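PDB 3LL3: gluconate kinase from Lactobacillus acidophilus, which binds ATP and D-xylulose and probably transfers a phosphate group from ATP to a sugar or sugar acid such as xylulose or gluconate. Local coordinates for residues 55-60 and 223-228; 265-270 and 290-295; 329-334 and 369-374; 421-426 and 456-461. All coordinates share one frame; numbering follows the deposited sequence.

Interaction 1: residues 55-60 and 223-228; sequences AVQEII and KKLGID
Leu225 lays its CD2 methyl against the backbone of helix 49-65 at Gln57, with CD2 3.5 Å from Gln57 CA and almost as near to Gln57 CB and CG. The two side chains cross at about a right angle. The leucine CG stands anti to the carbonyl carbon (chi1 -58°), and from there the two methyls divide the neighbouring helix between them: CD2 takes Gln57, while CD1 lies 3.8 Å from Ile60 CD1, one helical turn further on. The branch methyl of Ile60 lies against the base of the leucine, Ile60 CG2 being 3.8 Å from Leu225 CB and 4.4 Å from Ile227 CG2. Gln57 then extends beyond CG alongside Lys224, both chains pointing the same way. Its NE2 comes 3.5 Å from Lys224 CD, an approach to the aliphatic part of the lysine at the more exposed margin of the contact.

Helix 219-225 ends here. Gly226, with positive phi (84°), closes it in a Schellman motif, and the chain turns so that Ile227 comes back toward Ile60. The carbonyl of Leu225 is taken up by Thr64 OG1, one turn beyond Ile60. On its inner side helix 49-65 rests on the sheet, Ile60 touching Ile7, Met9 and Ile74, while Leu225 also meets Leu165 of helix 157-166. Apolar packing of this kind, a short helix and its C-terminal turn set against a helix that covers a mixed beta-sheet, belongs to the layered alpha/beta architecture of the N-terminal domain in the actin-like ATPase fold of FGGY kinases.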
# COMPACT_ATOMS: atom_id res chain seq x y z
N ALA A 55 26.80 31.96 -15.27
CA ALA A 55 26.16 31.11 -16.28
C ALA A 55 25.36 31.97 -17.25
O ALA A 55 25.41 31.78 -18.46
CB ALA A 55 25.28 30.05 -15.63
N VAL A 56 24.64 32.95 -16.71
CA VAL A 56 23.82 33.86 -17.51
C VAL A 56 24.64 34.62 -18.56
O VAL A 56 24.23 34.70 -19.72
CB VAL A 56 23.07 34.88 -16.62
CG1 VAL A 56 22.57 36.03 -17.44
CG2 VAL A 56 21.91 34.19 -15.93
N GLN A 57 25.79 35.17 -18.17
CA GLN A 57 26.62 35.90 -19.13
C GLN A 57 27.14 34.97 -20.21
O GLN A 57 27.23 35.33 -21.37
CB GLN A 57 27.83 36.53 -18.46
CG GLN A 57 27.50 37.46 -17.32
CD GLN A 57 28.77 37.92 -16.63
OE1 GLN A 57 29.02 37.56 -15.48
NE2 GLN A 57 29.59 38.67 -17.34
N GLU A 58 27.52 33.77 -19.78
CA GLU A 58 28.12 32.78 -20.64
C GLU A 58 27.10 32.32 -21.68
O GLU A 58 27.38 32.29 -22.88
CB GLU A 58 28.58 31.61 -19.78
CG GLU A 58 29.75 30.85 -20.34
CD GLU A 58 30.21 29.76 -19.39
OE1 GLU A 58 30.25 30.04 -18.17
OE2 GLU A 58 30.52 28.65 -19.86
N ILE A 59 25.90 31.99 -21.22
CA ILE A 59 24.82 31.60 -22.12
C ILE A 59 24.53 32.68 -23.16
O ILE A 59 24.50 32.39 -24.36
CB ILE A 59 23.55 31.24 -21.32
CG1 ILE A 59 23.76 29.90 -20.61
CG2 ILE A 59 22.34 31.16 -22.24
CD1 ILE A 59 22.77 29.64 -19.51
N ILE A 60 24.34 33.92 -22.72
CA ILE A 60 24.02 35.00 -23.64
C ILE A 60 25.13 35.21 -24.67
O ILE A 60 24.87 35.36 -25.87
CB ILE A 60 23.71 36.29 -22.91
CG1 ILE A 60 22.47 36.10 -22.03
CG2 ILE A 60 23.54 37.46 -23.90
CD1 ILE A 60 22.18 37.27 -21.11
N LYS A 223 29.54 44.63 -23.71
CA LYS A 223 30.70 43.99 -24.32
C LYS A 223 30.71 42.51 -23.97
O LYS A 223 30.80 41.66 -24.85
CB LYS A 223 31.98 44.66 -23.81
CG LYS A 223 31.89 46.18 -23.75
CD LYS A 223 33.08 46.81 -23.01
CE LYS A 223 33.02 48.34 -23.06
NZ LYS A 223 32.99 48.88 -24.46
N LYS A 224 30.63 42.20 -22.68
CA LYS A 224 30.79 40.83 -22.21
C LYS A 224 29.74 39.89 -22.79
O LYS A 224 30.02 38.72 -23.02
CB LYS A 224 30.74 40.75 -20.68
CG LYS A 224 31.92 41.40 -19.97
CD LYS A 224 31.96 41.01 -18.50
CE LYS A 224 32.93 41.90 -17.71
NZ LYS A 224 33.20 41.37 -16.34
N LEU A 225 28.53 40.41 -23.02
CA LEU A 225 27.43 39.58 -23.49
C LEU A 225 27.37 39.51 -25.02
O LEU A 225 26.71 38.64 -25.59
CB LEU A 225 26.10 40.09 -22.93
CG LEU A 225 25.95 40.17 -21.41
CD1 LEU A 225 24.49 40.26 -21.06
CD2 LEU A 225 26.59 38.98 -20.71
N GLY A 226 28.06 40.42 -25.69
CA GLY A 226 28.13 40.38 -27.14
C GLY A 226 26.94 41.04 -27.77
O GLY A 226 26.53 40.69 -28.88
N ILE A 227 26.38 42.04 -27.08
CA ILE A 227 25.17 42.70 -27.53
C ILE A 227 25.40 44.16 -27.96
O ILE A 227 26.52 44.64 -27.97
CB ILE A 227 24.06 42.60 -26.45
CG1 ILE A 227 24.53 43.22 -25.13
CG2 ILE A 227 23.70 41.14 -26.22
CD1 ILE A 227 23.52 43.08 -23.97
N ASP A 228 24.32 44.84 -28.33
CA ASP A 228 24.35 46.24 -28.77
C ASP A 228 24.07 47.09 -27.57
O ASP A 228 23.55 46.61 -26.56
CB ASP A 228 23.19 46.53 -29.73
CG ASP A 228 23.34 45.85 -31.06
OD1 ASP A 228 24.09 44.86 -31.14
OD2 ASP A 228 22.69 46.32 -32.03

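Interaction 2: residues 265-270 and 290-295; sequences IRTIVD and YLLGGP. With XUL (D-xylulose), chain E.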
# COMPACT_ATOMS: atom_id res chain seq x y z
N ILE A 265 -0.56 21.75 -12.02
CA ILE A 265 -1.80 22.11 -12.70
C ILE A 265 -2.12 23.59 -12.45
O ILE A 265 -2.09 24.05 -11.30
CB ILE A 265 -2.99 21.19 -12.28
CG1 ILE A 265 -4.24 21.52 -13.10
CG2 ILE A 265 -3.26 21.27 -10.79
CD1 ILE A 265 -4.17 20.99 -14.56
N ARG A 266 -2.41 24.34 -13.51
CA ARG A 266 -2.64 25.78 -13.39
C ARG A 266 -3.70 26.31 -14.35
O ARG A 266 -3.95 25.74 -15.41
CB ARG A 266 -1.37 26.55 -13.72
CG ARG A 266 -0.17 26.15 -12.94
CD ARG A 266 1.02 26.89 -13.49
NE ARG A 266 2.26 26.50 -12.85
CZ ARG A 266 3.22 25.79 -13.44
NH1 ARG A 266 3.09 25.38 -14.71
NH2 ARG A 266 4.33 25.50 -12.75
N THR A 267 -4.27 27.44 -13.98
CA THR A 267 -5.25 28.12 -14.80
C THR A 267 -5.26 29.60 -14.45
O THR A 267 -4.86 29.98 -13.36
CB THR A 267 -6.65 27.48 -14.62
OG1 THR A 267 -7.52 27.95 -15.66
CG2 THR A 267 -7.24 27.83 -13.24
N ILE A 268 -5.73 30.44 -15.37
CA ILE A 268 -5.73 31.88 -15.16
C ILE A 268 -7.16 32.37 -15.12
O ILE A 268 -7.96 32.06 -16.02
CB ILE A 268 -4.94 32.57 -16.28
CG1 ILE A 268 -3.45 32.22 -16.15
CG2 ILE A 268 -5.18 34.08 -16.27
CD1 ILE A 268 -2.61 32.64 -17.32
N VAL A 269 -7.50 33.11 -14.06
CA VAL A 269 -8.87 33.59 -13.84
C VAL A 269 -8.88 35.11 -13.77
O VAL A 269 -7.81 35.73 -13.64
CB VAL A 269 -9.49 32.97 -12.57
CG1 VAL A 269 -9.64 31.48 -12.73
CG2 VAL A 269 -8.62 33.27 -11.34
N ASP A 270 -10.06 35.73 -13.86
CA ASP A 270 -10.10 37.20 -13.97
C ASP A 270 -10.20 37.95 -12.64
O ASP A 270 -10.25 39.18 -12.62
CB ASP A 270 -11.19 37.68 -14.93
CG ASP A 270 -12.57 37.19 -14.55
OD1 ASP A 270 -12.77 36.70 -13.42
OD2 ASP A 270 -13.47 37.29 -15.40
N TYR A 290 -5.16 36.27 -12.73
CA TYR A 290 -4.67 35.63 -11.52
C TYR A 290 -4.35 34.16 -11.79
O TYR A 290 -5.19 33.43 -12.32
CB TYR A 290 -5.70 35.78 -10.37
CG TYR A 290 -5.95 37.25 -10.10
CD1 TYR A 290 -6.78 37.99 -10.94
CD2 TYR A 290 -5.29 37.91 -9.07
CE1 TYR A 290 -6.99 39.34 -10.72
CE2 TYR A 290 -5.49 39.27 -8.86
CZ TYR A 290 -6.34 39.98 -9.69
OH TYR A 290 -6.53 41.33 -9.48
N LEU A 291 -3.14 33.75 -11.44
CA LEU A 291 -2.70 32.39 -11.70
C LEU A 291 -3.05 31.49 -10.53
O LEU A 291 -2.54 31.67 -9.41
CB LEU A 291 -1.20 32.35 -11.99
CG LEU A 291 -0.62 30.97 -12.37
CD1 LEU A 291 -0.97 30.62 -13.82
CD2 LEU A 291 0.90 31.00 -12.19
N LEU A 292 -3.96 30.55 -10.77
CA LEU A 292 -4.30 29.55 -9.77
C LEU A 292 -3.56 28.28 -10.08
O LEU A 292 -3.43 27.89 -11.23
CB LEU A 292 -5.81 29.28 -9.76
CG LEU A 292 -6.75 30.49 -9.73
CD1 LEU A 292 -8.20 30.00 -9.70
CD2 LEU A 292 -6.45 31.39 -8.54
N GLY A 293 -3.08 27.59 -9.05
CA GLY A 293 -2.50 26.29 -9.34
C GLY A 293 -2.08 25.47 -8.16
O GLY A 293 -2.13 25.91 -7.00
N GLY A 294 -1.66 24.24 -8.49
CA GLY A 294 -1.12 23.31 -7.53
C GLY A 294 0.21 22.76 -8.04
O GLY A 294 0.27 22.12 -9.09
N PRO A 295 1.30 23.04 -7.31
CA PRO A 295 2.56 22.37 -7.63
C PRO A 295 2.51 20.97 -7.00
O PRO A 295 2.11 20.84 -5.86
CB PRO A 295 3.60 23.23 -6.91
CG PRO A 295 2.83 24.08 -5.91
CD PRO A 295 1.37 23.83 -6.07
C1 XUL E . 5.26 27.51 -8.83
C2 XUL E . 5.73 27.05 -7.44
C3 XUL E . 7.10 26.33 -7.28
C4 XUL E . 8.05 26.41 -8.49
C5 XUL E . 8.66 27.81 -8.70
O1 XUL E . 4.10 26.79 -9.20
O2 XUL E . 5.01 27.22 -6.48
O3 XUL E . 6.87 24.96 -7.04
O4 XUL E . 9.08 25.48 -8.27
O5 XUL E . 9.87 27.73 -9.42
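The guanidinium of Arg266 has O1 of D-xylulose at its edge and in its plane, with Arg266 NH2 3.8 Å from that oxygen, too far for a direct bond. The Tyr290 ring likewise receives Val269 O at its edge and in plane, 3.7 Å from Tyr290 CD1, and its hydroxyl is bonded to Lys287 O. In Arg266 chi2 (174°) and chi3 (-176°) are both anti, which carries NE out toward the sugar pocket. Pro295, at the far end of the partner strand, puts CB 3.7 Å from O3 of the sugar. Between these ends, strands 263-269 and 289-296 run antiparallel within the mixed C-terminal sheet of the actin-like fold, paired Ile265 with Gly294, Thr267 with Leu292 and Val269 with Tyr290, each by two backbone hydrogen bonds. Arg266 faces Gly293, where the CA atoms approach to 4.1 Å; a beta-carbon on Gly293 would collide with Ile265 O and Arg266 CG. On the face with Arg266, Ile268 CG1 meets Leu291 CD1 at 3.8 Å beneath helix 239-245. The other face includes Thr267, Val269 and Leu292, where Leu292 CD1 sits 3.7 Å from both Val269 CG1 and Val269 CG2, the side chains crossing at about a right angle.

Interaction 3: residues 329-334 and 369-374; sequences AGSRNL and ARAVIE
Glu374 turns its carboxylate toward the loop 329-334 and receives donors on both oxygens. Gly330 N meets Glu374 OE2 on the syn side at 2.8 Å, in a nearly straight bond (167°). Arg370 NH1, one helical turn back, reaches the same OE2 on its anti side at 3.3 Å in a salt bridge, the oxygen lying close to the guanidinium plane. The two donors come from opposite faces of the carboxylate plane, and Tyr471 OH is a further partner of OE2. At the other oxygen, Ser331 OG donates to Glu374 OE1 from well above that plane, 3.0 Å away, and a water bridges OE1 to Leu334 O. So many donors would be expected to stabilise a negative charge on this buried group.

Arg370 bends at chi3 (-99°). One face of its guanidinium is turned to Ala329, whose N stands 3.6 Å above the centre, and the aliphatic chain of Arg370 runs along one side of Ser331 OG, with Arg370 CB 3.4 Å from it. Nearer strand 335-337, Leu334 CD2 packs on Ala371 CB at 3.7 Å. Gly330 has a positive phi (102°), at which a beta-carbon would run into the carbonyl oxygen of Ala329.

In the C-terminal domain of this FGGY kinase, the loop between helix 317-325 and strand 335-337 is thereby fastened to helix 365-388. Helix 465-485 contributes Tyr471, helix 407-417 sets Phe408 against Arg370, and strand 354-359 meets Leu334 through Phe356 and Leu359.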
# COMPACT_ATOMS: atom_id res chain seq x y z
N ALA A 329 -7.74 -1.13 -17.40
CA ALA A 329 -7.98 0.19 -16.86
C ALA A 329 -8.57 0.06 -15.46
O ALA A 329 -9.58 -0.62 -15.26
CB ALA A 329 -8.94 0.95 -17.77
N GLY A 330 -7.93 0.70 -14.49
CA GLY A 330 -8.41 0.69 -13.12
C GLY A 330 -7.61 -0.28 -12.27
O GLY A 330 -7.79 -0.33 -11.06
N SER A 331 -6.73 -1.04 -12.92
CA SER A 331 -5.84 -1.99 -12.25
C SER A 331 -6.55 -2.94 -11.28
O SER A 331 -6.01 -3.29 -10.22
CB SER A 331 -4.72 -1.24 -11.51
OG SER A 331 -4.00 -0.35 -12.37
N ARG A 332 -7.76 -3.36 -11.64
CA ARG A 332 -8.58 -4.20 -10.78
C ARG A 332 -8.77 -3.58 -9.40
O ARG A 332 -8.75 -4.27 -8.37
CB ARG A 332 -7.97 -5.60 -10.65
CG ARG A 332 -7.68 -6.26 -11.99
CD ARG A 332 -7.26 -7.71 -11.80
NE ARG A 332 -6.70 -8.25 -13.02
CZ ARG A 332 -7.42 -8.85 -13.96
NH1 ARG A 332 -8.73 -9.00 -13.79
NH2 ARG A 332 -6.84 -9.31 -15.06
N ASN A 333 -8.95 -2.26 -9.39
CA ASN A 333 -9.26 -1.55 -8.17
C ASN A 333 -8.08 -1.41 -7.22
O ASN A 333 -8.27 -1.12 -6.04
CB ASN A 333 -10.43 -2.21 -7.44
CG ASN A 333 -11.77 -1.78 -7.99
OD1 ASN A 333 -11.86 -0.86 -8.82
ND2 ASN A 333 -12.83 -2.45 -7.54
N LEU A 334 -6.87 -1.61 -7.72
CA LEU A 334 -5.72 -1.36 -6.87
C LEU A 334 -5.47 0.16 -6.80
O LEU A 334 -5.40 0.82 -7.82
CB LEU A 334 -4.49 -2.10 -7.40
CG LEU A 334 -3.20 -1.87 -6.63
CD1 LEU A 334 -3.35 -2.31 -5.17
CD2 LEU A 334 -2.05 -2.58 -7.31
N ALA A 369 2.19 -1.93 -11.71
CA ALA A 369 2.79 -0.96 -12.62
C ALA A 369 1.75 0.06 -13.04
O ALA A 369 1.99 1.26 -12.99
CB ALA A 369 3.37 -1.66 -13.86
N ARG A 370 0.58 -0.43 -13.45
CA ARG A 370 -0.45 0.47 -13.93
C ARG A 370 -1.03 1.32 -12.81
O ARG A 370 -1.36 2.48 -13.03
CB ARG A 370 -1.56 -0.27 -14.69
CG ARG A 370 -2.42 0.73 -15.42
CD ARG A 370 -3.79 0.25 -15.77
NE ARG A 370 -3.85 -0.18 -17.14
CZ ARG A 370 -4.50 0.43 -18.12
NH1 ARG A 370 -5.20 1.54 -17.92
NH2 ARG A 370 -4.45 -0.09 -19.32
N ALA A 371 -1.18 0.73 -11.63
CA ALA A 371 -1.70 1.48 -10.48
C ALA A 371 -0.81 2.67 -10.18
O ALA A 371 -1.31 3.71 -9.77
CB ALA A 371 -1.83 0.58 -9.23
N VAL A 372 0.50 2.52 -10.36
CA VAL A 372 1.42 3.62 -10.12
C VAL A 372 1.10 4.77 -11.08
O VAL A 372 0.94 5.92 -10.66
CB VAL A 372 2.90 3.21 -10.29
CG1 VAL A 372 3.80 4.45 -10.36
CG2 VAL A 372 3.34 2.24 -9.17
N ILE A 373 0.97 4.44 -12.36
CA ILE A 373 0.70 5.46 -13.38
C ILE A 373 -0.64 6.11 -13.13
O ILE A 373 -0.77 7.33 -13.20
CB ILE A 373 0.75 4.88 -14.81
CG1 ILE A 373 2.17 4.47 -15.15
CG2 ILE A 373 0.29 5.94 -15.81
CD1 ILE A 373 2.28 3.46 -16.30
N GLU A 374 -1.65 5.29 -12.85
CA GLU A 374 -2.97 5.81 -12.54
C GLU A 374 -3.00 6.68 -11.27
O GLU A 374 -3.71 7.70 -11.24
CB GLU A 374 -3.99 4.69 -12.43
CG GLU A 374 -4.33 4.05 -13.78
CD GLU A 374 -5.17 2.78 -13.67
OE1 GLU A 374 -5.37 2.29 -12.53
OE2 GLU A 374 -5.61 2.28 -14.73
O HOH W 1 -5.59 2.67 -9.73

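Interaction 4: residues 421-426 and 456-461; sequences IVTMKE and QADKVY
Thr423 sits at the middle of an antiparallel pairing broken by a beta bulge, by which strand 457-461 is added as the outermost strand of the C-terminal sheet in this actin-like fold. Before the bulge the register is regular: Ile421 and Tyr461 satisfy each other's backbone N and O, the shorter bond running from Tyr461 N to Ile421 O at 2.7 Å. Thr423 N then donates to Lys459 O at 2.8 Å, but Thr423 O accepts from Asp458 N instead of a residue in step with that bond, which places the extra residue on strand 457-461. Past the shift, Lys425 N gives an almost straight bond (176°) to Gln456 O. That carbonyl also accepts from a water, which in turn accepts a hydrogen bond from Glu426 N, so one oxygen serves both a direct and a water-mediated link.

The hydroxyl of Thr423 is held between the backbone N and the carbonyl carbon (chi1 50°), bringing OG1 3.0 Å from Lys459 O; a second water lies 2.9 Å from Thr423 OG1. Tyr461 has Ile421 O at its ring edge, in plane, and its OH is bonded to Asp407 and Arg410 of helix 407-417. Gln456 NE2, of the side chain, is bonded to Gln453 O. On the face with Val422 and Val460, Val422 CG1 lies 3.5 Å from Ala457 CB. Met424, present as selenomethionine, bends at chi2 and chi3, and its terminal methyl CE ends 3.4 Å from Gln456 O.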
# COMPACT_ATOMS: atom_id res chain seq x y z
N ILE A 421 -7.15 16.30 -23.99
CA ILE A 421 -5.76 16.63 -23.69
C ILE A 421 -5.12 17.14 -24.99
O ILE A 421 -5.15 16.46 -26.02
CB ILE A 421 -5.00 15.39 -23.17
CG1 ILE A 421 -5.59 14.89 -21.84
CG2 ILE A 421 -3.49 15.65 -23.12
CD1 ILE A 421 -5.26 15.76 -20.66
N VAL A 422 -4.58 18.36 -24.94
CA VAL A 422 -3.90 18.95 -26.08
C VAL A 422 -2.40 19.04 -25.84
O VAL A 422 -1.96 19.74 -24.94
CB VAL A 422 -4.42 20.36 -26.38
CG1 VAL A 422 -3.73 20.93 -27.60
CG2 VAL A 422 -5.93 20.34 -26.54
N THR A 423 -1.62 18.34 -26.66
CA THR A 423 -0.17 18.39 -26.52
C THR A 423 0.34 19.52 -27.40
O THR A 423 -0.33 19.94 -28.33
CB THR A 423 0.49 17.06 -26.90
OG1 THR A 423 -0.01 16.62 -28.17
CG2 THR A 423 0.17 16.01 -25.86
N MSE A 424 1.52 20.03 -27.08
CA MSE A 424 2.03 21.25 -27.71
C MSE A 424 3.26 20.95 -28.53
O MSE A 424 4.03 20.04 -28.21
CB MSE A 424 2.37 22.30 -26.64
CG MSE A 424 1.29 22.46 -25.58
SE MSE A 424 -0.42 23.07 -26.32
CE MSE A 424 0.25 24.75 -27.14
N LYS A 425 3.46 21.72 -29.58
CA LYS A 425 4.65 21.57 -30.40
C LYS A 425 5.90 21.95 -29.61
O LYS A 425 6.95 21.32 -29.77
CB LYS A 425 4.54 22.38 -31.70
CG LYS A 425 3.46 21.82 -32.64
CD LYS A 425 3.38 22.56 -33.98
CE LYS A 425 2.23 22.00 -34.82
NZ LYS A 425 1.85 22.89 -35.97
N GLU A 426 5.78 22.94 -28.73
CA GLU A 426 6.93 23.42 -27.95
C GLU A 426 6.85 23.14 -26.45
O GLU A 426 5.99 23.68 -25.73
CB GLU A 426 7.15 24.91 -28.16
CG GLU A 426 8.38 25.44 -27.41
CD GLU A 426 9.64 24.67 -27.81
OE1 GLU A 426 10.34 24.16 -26.91
OE2 GLU A 426 9.89 24.56 -29.03
N GLN A 456 1.84 26.68 -30.44
CA GLN A 456 0.89 25.92 -31.23
C GLN A 456 0.66 24.49 -30.72
O GLN A 456 1.56 23.84 -30.18
CB GLN A 456 1.31 25.91 -32.70
CG GLN A 456 1.23 27.29 -33.33
CD GLN A 456 1.16 27.23 -34.83
OE1 GLN A 456 0.39 26.44 -35.40
NE2 GLN A 456 1.95 28.07 -35.50
N ALA A 457 -0.57 24.03 -30.90
CA ALA A 457 -1.02 22.71 -30.50
C ALA A 457 -0.54 21.64 -31.48
O ALA A 457 -0.46 21.88 -32.68
CB ALA A 457 -2.52 22.70 -30.41
N ASP A 458 -0.24 20.45 -30.97
CA ASP A 458 0.28 19.37 -31.79
C ASP A 458 -0.76 18.29 -32.00
O ASP A 458 -1.26 18.13 -33.11
CB ASP A 458 1.53 18.75 -31.17
CG ASP A 458 2.20 17.76 -32.10
OD1 ASP A 458 2.06 17.95 -33.33
OD2 ASP A 458 2.84 16.80 -31.64
N LYS A 459 -1.06 17.54 -30.94
CA LYS A 459 -2.05 16.44 -31.00
C LYS A 459 -3.14 16.62 -29.95
O LYS A 459 -2.89 17.20 -28.89
CB LYS A 459 -1.36 15.09 -30.79
CG LYS A 459 -0.98 14.37 -32.08
CD LYS A 459 0.49 14.45 -32.38
CE LYS A 459 1.24 13.29 -31.75
NZ LYS A 459 1.33 12.16 -32.71
N VAL A 460 -4.35 16.15 -30.25
CA VAL A 460 -5.44 16.18 -29.28
C VAL A 460 -5.87 14.75 -28.93
O VAL A 460 -5.95 13.87 -29.81
CB VAL A 460 -6.66 16.94 -29.79
CG1 VAL A 460 -7.69 17.08 -28.68
CG2 VAL A 460 -6.27 18.29 -30.35
N TYR A 461 -6.15 14.51 -27.65
CA TYR A 461 -6.62 13.21 -27.19
C TYR A 461 -7.98 13.37 -26.53
O TYR A 461 -8.07 14.03 -25.50
CB TYR A 461 -5.61 12.63 -26.19
CG TYR A 461 -4.24 12.41 -26.79
CD1 TYR A 461 -3.85 11.16 -27.24
CD2 TYR A 461 -3.36 13.47 -26.94
CE1 TYR A 461 -2.61 10.96 -27.79
CE2 TYR A 461 -2.12 13.28 -27.50
CZ TYR A 461 -1.74 12.02 -27.93
OH TYR A 461 -0.50 11.82 -28.51
O HOH W 2 2.58 16.05 -29.33
O HOH W 3 3.75 25.02 -28.77

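How the interactions relate
Along the chain the four contacts follow in series, each closing before the next opens. Interaction 1 lies in the N-terminal family region, against the six-stranded sheet; interactions 2 and 3 lie in the C-terminal one, and strand 421-424 of interaction 4 does too. Interactions 2 and 4 belong to one seven-stranded mixed sheet, toward its two margins, with centres about 20 Å apart, and strands 254-259 and 396-400 run between them. Interaction 3 stands outside that sheet, but its helix 365-388 also packs on Ile265 of interaction 2. The centres of interactions 1 and 3 are about 49 Å apart, on opposite sides of the chain's centre. Interaction 2 alone contributes residues to the D-xylulose pocket; the others are structural packing within the two-domain kinase.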